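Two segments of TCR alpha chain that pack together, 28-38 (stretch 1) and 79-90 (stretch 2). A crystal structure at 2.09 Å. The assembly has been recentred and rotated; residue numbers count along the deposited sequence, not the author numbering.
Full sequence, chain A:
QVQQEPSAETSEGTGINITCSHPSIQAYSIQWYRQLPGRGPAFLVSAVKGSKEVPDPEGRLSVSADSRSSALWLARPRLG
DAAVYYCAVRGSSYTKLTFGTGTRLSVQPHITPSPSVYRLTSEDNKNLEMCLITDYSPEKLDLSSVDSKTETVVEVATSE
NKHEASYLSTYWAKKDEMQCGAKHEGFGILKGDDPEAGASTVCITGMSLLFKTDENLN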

ATOM      1  N   TYR A  28     -18.694 -24.156   0.004  1.00 37.27           N
ATOM      2  CA  TYR A  28     -18.592 -24.994  -1.184  1.00 43.89           C
ATOM      3  C   TYR A  28     -17.184 -24.926  -1.756  1.00 40.86           C
ATOM      4  O   TYR A  28     -16.641 -25.935  -2.219  1.00 42.60           O
ATOM      5  CB  TYR A  28     -19.616 -24.565  -2.236  1.00 46.99           C
ATOM      6  CG  TYR A  28     -19.464 -25.288  -3.558  1.00 51.83           C
ATOM      7  CD1 TYR A  28     -20.049 -26.532  -3.765  1.00 57.69           C
ATOM      8  CD2 TYR A  28     -18.725 -24.730  -4.598  1.00 57.12           C
ATOM      9  CE1 TYR A  28     -19.906 -27.199  -4.969  1.00 60.63           C
ATOM     10  CE2 TYR A  28     -18.577 -25.390  -5.806  1.00 59.38           C
ATOM     11  CZ  TYR A  28     -19.170 -26.623  -5.986  1.00 64.93           C
ATOM     12  OH  TYR A  28     -19.026 -27.281  -7.186  1.00 72.66           O
ATOM     13  N   SER A  29     -16.583 -23.742  -1.727  1.00 38.09           N
ATOM     14  CA  SER A  29     -15.219 -23.555  -2.186  1.00 42.07           C
ATOM     15  C   SER A  29     -14.610 -22.407  -1.400  1.00 38.31           C
ATOM     16  O   SER A  29     -15.314 -21.503  -0.941  1.00 35.97           O
ATOM     17  CB  SER A  29     -15.157 -23.267  -3.692  1.00 45.90           C
ATOM     18  OG  SER A  29     -15.656 -21.975  -3.979  1.00 50.01           O
ATOM     19  N   ILE A  30     -13.296 -22.466  -1.228  1.00 37.80           N
ATOM     20  CA  ILE A  30     -12.563 -21.467  -0.468  1.00 40.35           C
ATOM     21  C   ILE A  30     -11.430 -20.953  -1.340  1.00 41.04           C
ATOM     22  O   ILE A  30     -10.715 -21.742  -1.967  1.00 39.56           O
ATOM     23  CB  ILE A  30     -12.017 -22.042   0.855  1.00 41.17           C
ATOM     24  CG1 ILE A  30     -13.170 -22.339   1.818  1.00 41.47           C
ATOM     25  CG2 ILE A  30     -11.036 -21.083   1.495  1.00 39.17           C
ATOM     26  CD1 ILE A  30     -12.780 -23.211   2.987  1.00 45.93           C
ATOM     27  N   GLN A  31     -11.259 -19.637  -1.363  1.00 34.87           N
ATOM     28  CA  GLN A  31     -10.191 -19.004  -2.112  1.00 37.99           C
ATOM     29  C   GLN A  31      -9.450 -18.058  -1.188  1.00 37.46           C
ATOM     30  O   GLN A  31     -10.010 -17.542  -0.216  1.00 35.40           O
ATOM     31  CB  GLN A  31     -10.714 -18.218  -3.322  1.00 36.53           C
ATOM     32  CG  GLN A  31     -11.371 -19.068  -4.388  1.00 46.15           C
ATOM     33  CD  GLN A  31     -12.432 -18.308  -5.159  1.00 58.10           C
ATOM     34  OE1 GLN A  31     -13.562 -18.775  -5.299  1.00 85.62           O
ATOM     35  NE2 GLN A  31     -12.074 -17.130  -5.661  1.00 63.65           N
ATOM     36  N   TRP A  32      -8.193 -17.806  -1.524  1.00 35.21           N
ATOM     37  CA  TRP A  32      -7.377 -16.874  -0.774  1.00 31.81           C
ATOM     38  C   TRP A  32      -6.730 -15.913  -1.753  1.00 34.50           C
ATOM     39  O   TRP A  32      -6.311 -16.310  -2.846  1.00 30.50           O
ATOM     40  CB  TRP A  32      -6.301 -17.592   0.045  1.00 31.13           C
ATOM     41  CG  TRP A  32      -6.798 -18.158   1.336  1.00 32.19           C
ATOM     42  CD1 TRP A  32      -7.463 -19.337   1.513  1.00 30.91           C
ATOM     43  CD2 TRP A  32      -6.665 -17.573   2.636  1.00 32.87           C
ATOM     44  NE1 TRP A  32      -7.750 -19.525   2.845  1.00 28.70           N
ATOM     45  CE2 TRP A  32      -7.269 -18.457   3.556  1.00 34.30           C
ATOM     46  CE3 TRP A  32      -6.086 -16.392   3.114  1.00 35.58           C
ATOM     47  CZ2 TRP A  32      -7.312 -18.198   4.925  1.00 34.06           C
ATOM     48  CZ3 TRP A  32      -6.132 -16.134   4.476  1.00 35.41           C
ATOM     49  CH2 TRP A  32      -6.741 -17.034   5.365  1.00 34.99           C
ATOM     50  N   TYR A  33      -6.661 -14.651  -1.347  1.00 33.89           N
ATOM     51  CA  TYR A  33      -6.073 -13.587  -2.137  1.00 35.55           C
ATOM     52  C   TYR A  33      -5.103 -12.821  -1.253  1.00 35.90           C
ATOM     53  O   TYR A  33      -5.169 -12.887  -0.021  1.00 37.80           O
ATOM     54  CB  TYR A  33      -7.140 -12.623  -2.686  1.00 32.18           C
ATOM     55  CG  TYR A  33      -8.104 -13.224  -3.686  1.00 35.51           C
ATOM     56  CD1 TYR A  33      -9.141 -14.053  -3.276  1.00 38.49           C
ATOM     57  CD2 TYR A  33      -7.989 -12.939  -5.041  1.00 35.27           C
ATOM     58  CE1 TYR A  33     -10.027 -14.599  -4.192  1.00 37.10           C
ATOM     59  CE2 TYR A  33      -8.866 -13.477  -5.965  1.00 39.68           C
ATOM     60  CZ  TYR A  33      -9.885 -14.305  -5.536  1.00 42.96           C
ATOM     61  OH  TYR A  33     -10.755 -14.840  -6.458  1.00 41.44           O
ATOM     62  N   ARG A  34      -4.197 -12.087  -1.889  1.00 31.01           N
ATOM     63  CA  ARG A  34      -3.322 -11.194  -1.153  1.00 30.74           C
ATOM     64  C   ARG A  34      -3.219  -9.879  -1.906  1.00 33.11           C
ATOM     65  O   ARG A  34      -3.170  -9.852  -3.141  1.00 29.82           O
ATOM     66  CB  ARG A  34      -1.940 -11.820  -0.902  1.00 34.33           C
ATOM     67  CG  ARG A  34      -0.960 -11.783  -2.050  1.00 33.62           C
ATOM     68  CD  ARG A  34       0.404 -12.235  -1.557  1.00 31.68           C
ATOM     69  NE  ARG A  34       1.334 -12.491  -2.650  1.00 38.40           N
ATOM     70  CZ  ARG A  34       2.572 -12.944  -2.480  1.00 38.97           C
ATOM     71  NH1 ARG A  34       3.028 -13.199  -1.257  1.00 32.82           N
ATOM     72  NH2 ARG A  34       3.350 -13.151  -3.533  1.00 35.22           N
ATOM     73  N   GLN A  35      -3.234  -8.793  -1.156  1.00 37.28           N
ATOM     74  CA  GLN A  35      -3.196  -7.449  -1.714  1.00 40.31           C
ATOM     75  C   GLN A  35      -1.884  -6.807  -1.282  1.00 40.78           C
ATOM     76  O   GLN A  35      -1.718  -6.426  -0.118  1.00 39.73           O
ATOM     77  CB  GLN A  35      -4.389  -6.610  -1.276  1.00 39.22           C
ATOM     78  CG  GLN A  35      -4.294  -5.183  -1.787  1.00 43.38           C
ATOM     79  CD  GLN A  35      -5.154  -4.207  -1.016  1.00 49.39           C
ATOM     80  OE1 GLN A  35      -4.890  -3.007  -1.018  1.00 61.51           O
ATOM     81  NE2 GLN A  35      -6.199  -4.712  -0.366  1.00 48.57           N
ATOM     82  N   LEU A  36      -0.953  -6.738  -2.205  1.00 43.52           N
ATOM     83  CA  LEU A  36       0.326  -6.082  -2.015  1.00 45.24           C
ATOM     84  C   LEU A  36       0.157  -4.564  -2.098  1.00 46.99           C
ATOM     85  O   LEU A  36      -0.768  -4.073  -2.753  1.00 52.58           O
ATOM     86  CB  LEU A  36       1.311  -6.552  -3.079  1.00 43.19           C
ATOM     87  CG  LEU A  36       1.735  -8.022  -3.030  1.00 46.67           C
ATOM     88  CD1 LEU A  36       2.280  -8.449  -4.382  1.00 47.22           C
ATOM     89  CD2 LEU A  36       2.776  -8.262  -1.938  1.00 46.37           C
ATOM     90  N   PRO A  37       1.009  -3.806  -1.409  1.00 61.84           N
ATOM     91  CA  PRO A  37       0.921  -2.341  -1.469  1.00 61.57           C
ATOM     92  C   PRO A  37       0.977  -1.833  -2.903  1.00 59.61           C
ATOM     93  O   PRO A  37       1.797  -2.278  -3.711  1.00 63.52           O
ATOM     94  CB  PRO A  37       2.138  -1.882  -0.655  1.00 63.55           C
ATOM     95  CG  PRO A  37       2.389  -2.999   0.294  1.00 63.27           C
ATOM     96  CD  PRO A  37       2.042  -4.256  -0.457  1.00 61.13           C
ATOM     97  N   GLY A  38       0.056  -0.926  -3.218  1.00 66.03           N
ATOM     98  CA  GLY A  38      -0.099  -0.361  -4.545  1.00 71.30           C
ATOM     99  C   GLY A  38      -0.604  -1.344  -5.571  1.00 78.72           C
ATOM    100  O   GLY A  38      -0.244  -1.243  -6.749  1.00 78.07           O
ATOM    101  N   LEU A  79      10.323 -10.761   2.783  1.00 38.17           N
ATOM    102  CA  LEU A  79       9.854  -9.382   2.879  1.00 43.53           C
ATOM    103  C   LEU A  79       8.798  -9.080   1.824  1.00 41.24           C
ATOM    104  O   LEU A  79       7.829  -8.358   2.089  1.00 42.38           O
ATOM    105  CB  LEU A  79      11.040  -8.425   2.746  1.00 47.11           C
ATOM    106  CG  LEU A  79      10.767  -6.925   2.867  1.00 50.06           C
ATOM    107  CD1 LEU A  79      10.015  -6.612   4.153  1.00 54.12           C
ATOM    108  CD2 LEU A  79      12.074  -6.147   2.806  1.00 52.84           C
ATOM    109  N   GLY A  80       8.939  -9.669   0.639  1.00 31.83           N
ATOM    110  CA  GLY A  80       7.973  -9.465  -0.426  1.00 36.47           C
ATOM    111  C   GLY A  80       6.613 -10.084  -0.167  1.00 39.83           C
ATOM    112  O   GLY A  80       5.675  -9.794  -0.914  1.00 37.78           O
ATOM    113  N   ASP A  81       6.485 -10.920   0.863  1.00 35.13           N
ATOM    114  CA  ASP A  81       5.219 -11.558   1.199  1.00 39.89           C
ATOM    115  C   ASP A  81       4.392 -10.745   2.186  1.00 39.51           C
ATOM    116  O   ASP A  81       3.295 -11.177   2.559  1.00 36.37           O
ATOM    117  CB  ASP A  81       5.472 -12.957   1.769  1.00 33.13           C
ATOM    118  CG  ASP A  81       6.119 -13.880   0.763  1.00 39.34           C
ATOM    119  OD1 ASP A  81       5.640 -13.924  -0.391  1.00 43.84           O
ATOM    120  OD2 ASP A  81       7.112 -14.550   1.114  1.00 42.13           O
ATOM    121  N   ALA A  82       4.883  -9.582   2.603  1.00 35.76           N
ATOM    122  CA  ALA A  82       4.107  -8.687   3.449  1.00 38.76           C
ATOM    123  C   ALA A  82       2.948  -8.113   2.645  1.00 39.30           C
ATOM    124  O   ALA A  82       3.158  -7.382   1.672  1.00 40.50           O
ATOM    125  CB  ALA A  82       4.994  -7.569   3.996  1.00 39.69           C
ATOM    126  N   ALA A  83       1.729  -8.452   3.043  1.00 37.03           N
ATOM    127  CA  ALA A  83       0.542  -8.014   2.323  1.00 35.49           C
ATOM    128  C   ALA A  83      -0.665  -8.237   3.220  1.00 36.59           C
ATOM    129  O   ALA A  83      -0.553  -8.756   4.334  1.00 34.19           O
ATOM    130  CB  ALA A  83       0.379  -8.764   0.996  1.00 30.02           C
ATOM    131  N   VAL A  84      -1.828  -7.861   2.707  1.00 36.64           N
ATOM    132  CA  VAL A  84      -3.094  -8.131   3.365  1.00 36.83           C
ATOM    133  C   VAL A  84      -3.670  -9.366   2.696  1.00 35.90           C
ATOM    134  O   VAL A  84      -3.899  -9.374   1.481  1.00 35.75           O
ATOM    135  CB  VAL A  84      -4.055  -6.936   3.266  1.00 39.76           C
ATOM    136  CG1 VAL A  84      -5.406  -7.292   3.880  1.00 39.23           C
ATOM    137  CG2 VAL A  84      -3.455  -5.718   3.956  1.00 37.60           C
ATOM    138  N   TYR A  85      -3.862 -10.419   3.479  1.00 33.89           N
ATOM    139  CA  TYR A  85      -4.312 -11.706   2.970  1.00 38.07           C
ATOM    140  C   TYR A  85      -5.800 -11.873   3.242  1.00 37.89           C
ATOM    141  O   TYR A  85      -6.245 -11.747   4.387  1.00 36.29           O
ATOM    142  CB  TYR A  85      -3.510 -12.842   3.604  1.00 37.75           C
ATOM    143  CG  TYR A  85      -2.094 -12.926   3.078  1.00 34.39           C
ATOM    144  CD1 TYR A  85      -1.104 -12.067   3.544  1.00 35.44           C
ATOM    145  CD2 TYR A  85      -1.750 -13.859   2.111  1.00 33.67           C
ATOM    146  CE1 TYR A  85       0.192 -12.140   3.060  1.00 34.40           C
ATOM    147  CE2 TYR A  85      -0.464 -13.940   1.622  1.00 35.44           C
ATOM    148  CZ  TYR A  85       0.503 -13.080   2.100  1.00 36.51           C
ATOM    149  OH  TYR A  85       1.779 -13.170   1.606  1.00 35.88           O
ATOM    150  N   TYR A  86      -6.561 -12.145   2.185  1.00 33.93           N
ATOM    151  CA  TYR A  86      -8.009 -12.270   2.249  1.00 37.47           C
ATOM    152  C   TYR A  86      -8.425 -13.705   1.968  1.00 35.13           C
ATOM    153  O   TYR A  86      -7.957 -14.322   1.006  1.00 36.83           O
ATOM    154  CB  TYR A  86      -8.694 -11.363   1.220  1.00 34.19           C
ATOM    155  CG  TYR A  86      -8.688  -9.886   1.537  1.00 39.95           C
ATOM    156  CD1 TYR A  86      -9.622  -9.336   2.409  1.00 39.08           C
ATOM    157  CD2 TYR A  86      -7.768  -9.033   0.937  1.00 39.75           C
ATOM    158  CE1 TYR A  86      -9.629  -7.986   2.690  1.00 40.29           C
ATOM    159  CE2 TYR A  86      -7.767  -7.679   1.212  1.00 44.77           C
ATOM    160  CZ  TYR A  86      -8.699  -7.161   2.090  1.00 46.72           C
ATOM    161  OH  TYR A  86      -8.699  -5.814   2.367  1.00 51.66           O
ATOM    162  N   CYS A  87      -9.343 -14.217   2.775  1.00 35.14           N
ATOM    163  CA  CYS A  87     -10.042 -15.441   2.423  1.00 40.56           C
ATOM    164  C   CYS A  87     -11.409 -15.061   1.875  1.00 41.06           C
ATOM    165  O   CYS A  87     -11.991 -14.045   2.259  1.00 38.47           O
ATOM    166  CB  CYS A  87     -10.196 -16.387   3.622  1.00 43.68           C
ATOM    167  SG  CYS A  87     -11.160 -15.698   4.978  1.00 55.32           S
ATOM    168  N   ALA A  88     -11.889 -15.862   0.933  1.00 37.26           N
ATOM    169  CA  ALA A  88     -13.191 -15.652   0.318  1.00 39.41           C
ATOM    170  C   ALA A  88     -13.856 -17.010   0.167  1.00 41.33           C
ATOM    171  O   ALA A  88     -13.250 -17.934  -0.383  1.00 40.43           O
ATOM    172  CB  ALA A  88     -13.063 -14.957  -1.043  1.00 39.35           C
ATOM    173  N   VAL A  89     -15.083 -17.136   0.668  1.00 35.09           N
ATOM    174  CA  VAL A  89     -15.759 -18.425   0.696  1.00 39.42           C
ATOM    175  C   VAL A  89     -17.081 -18.320  -0.051  1.00 41.72           C
ATOM    176  O   VAL A  89     -17.687 -17.249  -0.155  1.00 37.06           O
ATOM    177  CB  VAL A  89     -15.990 -18.920   2.142  1.00 42.68           C
ATOM    178  CG1 VAL A  89     -14.683 -18.906   2.928  1.00 40.38           C
ATOM    179  CG2 VAL A  89     -17.036 -18.068   2.840  1.00 44.73           C
ATOM    180  N   ARG A  90     -17.535 -19.462  -0.554  1.00 41.67           N
ATOM    181  CA  ARG A  90     -18.804 -19.573  -1.254  1.00 49.02           C
ATOM    182  C   ARG A  90     -19.628 -20.652  -0.578  1.00 47.24           C
ATOM    183  O   ARG A  90     -19.138 -21.764  -0.360  1.00 40.46           O
ATOM    184  CB  ARG A  90     -18.614 -19.891  -2.740  1.00 48.87           C
ATOM    185  CG  ARG A  90     -19.321 -18.916  -3.661  1.00 58.05           C
ATOM    186  CD  ARG A  90     -19.231 -19.349  -5.115  1.00 68.57           C
ATOM    187  NE  ARG A  90     -17.872 -19.230  -5.630  1.00 72.13           N
ATOM    188  CZ  ARG A  90     -17.373 -18.121  -6.173  1.00 71.44           C
ATOM    189  NH1 ARG A  90     -16.122 -18.099  -6.611  1.00 74.53           N
ATOM    190  NH2 ARG A  90     -18.125 -17.033  -6.268  1.00 67.12           N
TER

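One pair before the end of the ladder, Arg34 reaches from its strand to the 3-10 segment of the other stretch and ties it to the sheet. Its side chain leaves CA in the p rotamer and is extended beyond, so that NH1 donates both to Asp81 OD1, at 2.8 Å in a salt bridge, and to Tyr85 OH, at 3.1 Å. Both acceptors lie at the edge of the guanidinium, near its plane, where its N-H groups point. Tyr85 OH in turn donates to the backbone, OH to Asp81 O being 2.7 Å, so the phenol accepts from the arginine and gives to the residue that carries the carboxylate. The same arginine covers the tyrosine ring: Arg34 CB stands 3.9 Å from the centroid of the Tyr85 ring, over its face, a CH-pi contact between residues that pair directly across the strands.

The framework is an antiparallel pair, strands 29-35 and 84-90, whose directions differ by 157°. Gln31 with Ala88, Tyr33 with Tyr86 and Gln35 with Val84 each exchange two backbone hydrogen bonds. The central pair is tight, with Tyr33 N to Tyr86 O and Tyr86 N to Tyr33 O both 2.7 Å; the last is looser on one side, Val84 N to Gln35 O being 3.2 Å. One residue before the strand begins, Tyr28 N to Arg90 O is very short at 2.5 Å, while Arg90 N to Ser29 O is 3.0 Å. Between these rungs the non-hydrogen-bonded pairs come closer, 4.3 Å between Arg34 CA and Tyr85 CA, and CA-H groups approach the carbonyls, as in Trp32 CA to Tyr86 O at 3.2 Å.

Ile30, Trp32 and Arg34 share one face of the sheet with Val89, Cys87 and Tyr85. Cys87 CB sits 3.6 Å from the centroid of the Trp32 six-membered ring, almost on the ring normal, while Cys87 SG, bonded covalently elsewhere in the structure, lies obliquely at 4.8 Å from that centroid. Ile30 CG1 meets Val89 CG1 at 3.9 Å.

On the other face, Tyr33 CB and Tyr86 CB are 4.4 Å apart, and Arg90 bends back along the sheet, its chi3 near -69°, to bring NH1 within 3.0 Å of Gln31 OE1. Ser29 OG lies near the guanidinium edge, yet is buried without a hydrogen-bonding partner. Past the strand, Leu36 CD2 packs 3.8 Å from Ala83 CB and lies 3.4 Å from Gly80 O, extending the contact toward the 3-10 segment.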